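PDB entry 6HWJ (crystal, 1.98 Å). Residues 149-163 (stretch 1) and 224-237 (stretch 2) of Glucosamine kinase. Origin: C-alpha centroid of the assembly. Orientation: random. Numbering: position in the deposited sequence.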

# COMPACT_ATOMS: atom_id res chain seq x y z
N ALA A 149 -3.53 -0.90 9.75
CA ALA A 149 -4.56 -0.60 10.74
C ALA A 149 -4.42 0.82 11.29
O ALA A 149 -5.42 1.51 11.54
CB ALA A 149 -4.48 -1.59 11.90
N GLN A 150 -3.18 1.27 11.50
CA GLN A 150 -2.97 2.63 11.99
C GLN A 150 -3.30 3.66 10.92
O GLN A 150 -3.82 4.73 11.22
CB GLN A 150 -1.54 2.81 12.48
CG GLN A 150 -1.23 2.07 13.78
CD GLN A 150 -1.26 0.56 13.62
OE1 GLN A 150 -0.72 0.02 12.66
NE2 GLN A 150 -1.89 -0.12 14.57
N ARG A 151 -2.99 3.35 9.66
CA ARG A 151 -3.31 4.28 8.57
C ARG A 151 -4.82 4.41 8.39
O ARG A 151 -5.35 5.53 8.34
CB ARG A 151 -2.66 3.80 7.27
CG ARG A 151 -1.14 3.70 7.34
CD ARG A 151 -0.45 5.04 7.43
NE ARG A 151 0.99 4.86 7.62
CZ ARG A 151 1.57 4.55 8.78
NH1 ARG A 151 0.86 4.40 9.88
NH2 ARG A 151 2.87 4.38 8.85
N ILE A 152 -5.53 3.28 8.29
CA ILE A 152 -6.96 3.32 8.05
C ILE A 152 -7.68 4.02 9.19
O ILE A 152 -8.55 4.87 8.98
CB ILE A 152 -7.50 1.89 7.81
CG1 ILE A 152 -6.95 1.35 6.49
CG2 ILE A 152 -9.03 1.92 7.77
CD1 ILE A 152 -7.17 -0.14 6.27
N ALA A 153 -7.33 3.66 10.44
CA ALA A 153 -7.97 4.31 11.59
C ALA A 153 -7.70 5.81 11.62
O ALA A 153 -8.61 6.61 11.86
CB ALA A 153 -7.49 3.65 12.89
N ALA A 154 -6.46 6.22 11.36
CA ALA A 154 -6.15 7.64 11.35
C ALA A 154 -6.97 8.37 10.29
O ALA A 154 -7.47 9.48 10.53
CB ALA A 154 -4.65 7.86 11.12
N LEU A 155 -7.09 7.78 9.11
CA LEU A 155 -7.87 8.41 8.04
C LEU A 155 -9.34 8.53 8.43
O LEU A 155 -9.94 9.61 8.30
CB LEU A 155 -7.71 7.58 6.76
CG LEU A 155 -6.29 7.62 6.18
CD1 LEU A 155 -6.09 6.55 5.12
CD2 LEU A 155 -6.02 9.00 5.60
N ALA A 156 -9.94 7.45 8.91
CA ALA A 156 -11.34 7.50 9.34
C ALA A 156 -11.55 8.55 10.43
O ALA A 156 -12.47 9.36 10.34
CB ALA A 156 -11.78 6.11 9.84
N ARG A 157 -10.69 8.55 11.45
CA ARG A 157 -10.80 9.54 12.52
C ARG A 157 -10.64 10.96 12.00
O ARG A 157 -11.20 11.91 12.58
CB ARG A 157 -9.73 9.28 13.60
N GLY A 158 -9.87 11.14 10.93
CA GLY A 158 -9.67 12.45 10.37
C GLY A 158 -10.71 12.89 9.37
O GLY A 158 -10.53 13.95 8.75
N GLY A 159 -11.78 12.13 9.18
CA GLY A 159 -12.81 12.48 8.23
C GLY A 159 -12.50 12.19 6.78
O GLY A 159 -13.29 12.55 5.91
N PHE A 160 -11.36 11.56 6.49
CA PHE A 160 -11.04 11.16 5.13
C PHE A 160 -11.97 10.04 4.67
O PHE A 160 -12.11 9.02 5.34
CB PHE A 160 -9.58 10.72 5.08
CG PHE A 160 -9.09 10.33 3.73
CD1 PHE A 160 -8.60 11.29 2.85
CD2 PHE A 160 -9.07 9.00 3.34
CE1 PHE A 160 -8.12 10.92 1.60
CE2 PHE A 160 -8.62 8.64 2.09
CZ PHE A 160 -8.12 9.61 1.23
N THR A 161 -12.62 10.24 3.51
CA THR A 161 -13.59 9.26 3.00
C THR A 161 -13.24 8.72 1.62
O THR A 161 -13.99 7.89 1.10
CB THR A 161 -15.00 9.87 2.94
OG1 THR A 161 -15.04 10.97 2.01
CG2 THR A 161 -15.43 10.35 4.32
N GLU A 162 -12.14 9.16 1.01
CA GLU A 162 -11.80 8.69 -0.34
C GLU A 162 -11.00 7.39 -0.25
O GLU A 162 -9.85 7.29 -0.65
CB GLU A 162 -11.06 9.77 -1.11
CG GLU A 162 -12.00 10.86 -1.60
CD GLU A 162 -11.27 12.00 -2.23
OE1 GLU A 162 -11.13 12.00 -3.47
OE2 GLU A 162 -10.81 12.89 -1.48
N MET A 163 -11.66 6.39 0.33
CA MET A 163 -11.17 5.04 0.51
C MET A 163 -12.38 4.15 0.75
O MET A 163 -13.44 4.64 1.15
CB MET A 163 -10.20 4.96 1.70
CG MET A 163 -10.81 5.39 3.02
SD MET A 163 -9.68 5.17 4.42
CE MET A 163 -10.60 5.95 5.72
N THR A 224 -5.84 16.65 -4.69
CA THR A 224 -6.69 16.95 -3.54
C THR A 224 -6.81 15.75 -2.61
O THR A 224 -6.76 15.90 -1.38
CB THR A 224 -8.07 17.42 -4.05
OG1 THR A 224 -7.94 18.72 -4.64
CG2 THR A 224 -9.08 17.47 -2.93
N LEU A 225 -6.95 14.55 -3.17
CA LEU A 225 -7.07 13.34 -2.35
C LEU A 225 -5.81 13.12 -1.51
O LEU A 225 -5.90 12.85 -0.30
CB LEU A 225 -7.35 12.12 -3.25
CG LEU A 225 -7.45 10.74 -2.59
CD1 LEU A 225 -8.21 9.77 -3.49
CD2 LEU A 225 -6.05 10.13 -2.30
N THR A 226 -4.65 13.24 -2.14
CA THR A 226 -3.38 13.06 -1.45
C THR A 226 -3.21 14.06 -0.31
O THR A 226 -2.71 13.71 0.76
CB THR A 226 -2.22 13.20 -2.45
OG1 THR A 226 -2.45 12.35 -3.58
CG2 THR A 226 -0.89 12.84 -1.79
N ALA A 227 -3.64 15.31 -0.52
CA ALA A 227 -3.54 16.33 0.52
C ALA A 227 -4.50 16.05 1.67
O ALA A 227 -4.12 16.20 2.85
CB ALA A 227 -3.82 17.72 -0.07
N ARG A 228 -5.73 15.64 1.37
CA ARG A 228 -6.66 15.24 2.42
C ARG A 228 -6.12 14.04 3.20
O ARG A 228 -6.25 13.98 4.43
CB ARG A 228 -8.02 14.91 1.81
CG ARG A 228 -8.76 16.10 1.20
CD ARG A 228 -9.99 15.64 0.41
NE ARG A 228 -10.78 16.79 -0.04
CZ ARG A 228 -11.81 16.71 -0.88
NH1 ARG A 228 -12.17 15.53 -1.39
NH2 ARG A 228 -12.47 17.80 -1.22
N MET A 229 -5.56 13.07 2.48
CA MET A 229 -4.96 11.90 3.12
C MET A 229 -3.83 12.31 4.06
O MET A 229 -3.82 11.93 5.24
CB MET A 229 -4.45 10.94 2.03
CG MET A 229 -3.87 9.63 2.54
SD MET A 229 -3.25 8.61 1.16
CE MET A 229 -1.71 9.45 0.79
N HIS A 230 -2.90 13.14 3.57
CA HIS A 230 -1.76 13.53 4.41
C HIS A 230 -2.20 14.37 5.61
O HIS A 230 -1.68 14.20 6.72
CB HIS A 230 -0.73 14.30 3.58
CG HIS A 230 0.06 13.44 2.65
ND1 HIS A 230 0.75 13.94 1.57
CD2 HIS A 230 0.26 12.10 2.64
CE1 HIS A 230 1.35 12.95 0.95
NE2 HIS A 230 1.06 11.82 1.57
N ALA A 231 -3.15 15.28 5.41
CA ALA A 231 -3.62 16.10 6.52
C ALA A 231 -4.18 15.23 7.64
O ALA A 231 -3.97 15.52 8.82
CB ALA A 231 -4.67 17.10 6.04
N ALA A 232 -4.91 14.18 7.29
CA ALA A 232 -5.47 13.29 8.29
C ALA A 232 -4.38 12.46 8.96
O ALA A 232 -4.39 12.29 10.18
CB ALA A 232 -6.51 12.35 7.66
N LEU A 233 -3.45 11.91 8.17
CA LEU A 233 -2.38 11.10 8.74
C LEU A 233 -1.49 11.95 9.64
O LEU A 233 -1.03 11.49 10.69
CB LEU A 233 -1.57 10.45 7.62
CG LEU A 233 -2.31 9.47 6.72
CD1 LEU A 233 -1.42 9.03 5.59
CD2 LEU A 233 -2.87 8.25 7.47
N ALA A 234 -1.25 13.20 9.25
CA ALA A 234 -0.35 14.05 10.01
C ALA A 234 -0.92 14.40 11.38
O ALA A 234 -0.17 14.85 12.25
CB ALA A 234 -0.04 15.34 9.24
N ALA A 235 -2.22 14.21 11.59
CA ALA A 235 -2.81 14.46 12.90
C ALA A 235 -2.26 13.54 13.98
O ALA A 235 -2.34 13.87 15.17
CB ALA A 235 -4.33 14.32 12.83
N ARG A 236 -1.70 12.39 13.60
CA ARG A 236 -1.04 11.51 14.56
C ARG A 236 0.33 12.05 14.97
O ARG A 236 0.96 11.48 15.87
CB ARG A 236 -0.87 10.11 13.98
CG ARG A 236 -2.19 9.33 13.87
CD ARG A 236 -1.96 7.82 13.79
NE ARG A 236 -1.35 7.29 15.00
CZ ARG A 236 -0.06 7.00 15.14
NH1 ARG A 236 0.79 7.18 14.13
NH2 ARG A 236 0.39 6.52 16.29
N GLY A 237 0.80 13.12 14.35
CA GLY A 237 2.04 13.75 14.72
C GLY A 237 3.07 13.66 13.61
O GLY A 237 2.83 13.11 12.54
O HOH W 1 -6.44 11.30 11.80

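Helix 149-157 crosses the helix of stretch 2 nearly at right angles (100° between N-to-C directions), with axes approaching to 8.1 Å. Small residues line the crossing: Ala-154 and Ala-232 both direct CA-to-CB toward the opposing stretch, and Gly-158 CA lies 4.2 Å from Ala-232 CB. A CB on Gly-158 would come within 2.7 Å of Ala-232 CB, a clash.

The leucines beside them leave their backbones sideways, but their ends come nearer. Leu-155 and Leu-233 share the m,t rotamer (chi1/chi2 -67°/166° and -62°/174°), which brings Leu-155 CG to 3.7 Å from Leu-233 CD2. Leu-155 CD2 also reaches Met-229 CG at 3.8 Å.

Past the first helix, Phe-160 adopts chi1 t (-177°), with chi2 at 85°, bringing its ring against the second helix: CE1 is 3.7 Å from Met-229 CB and CZ 4.0 Å from Leu-225 CG. Leu-225 O meets the ring edge, 3.5 Å from Phe-160 CE1, while still accepting its helical hydrogen bond from Met-229 N.

Arg-228 is extended beyond its m chi1 (chi2 to chi4 170-173°), carrying NH1 to 3.0 Å from Glu-162 OE2; the 156° N-H...O angle supports a hydrogen-bonded salt bridge. Water 1 donates to Ala-154 O (2.4 Å, notably short) and Ala-232 O (2.8 Å), bridging the backbones.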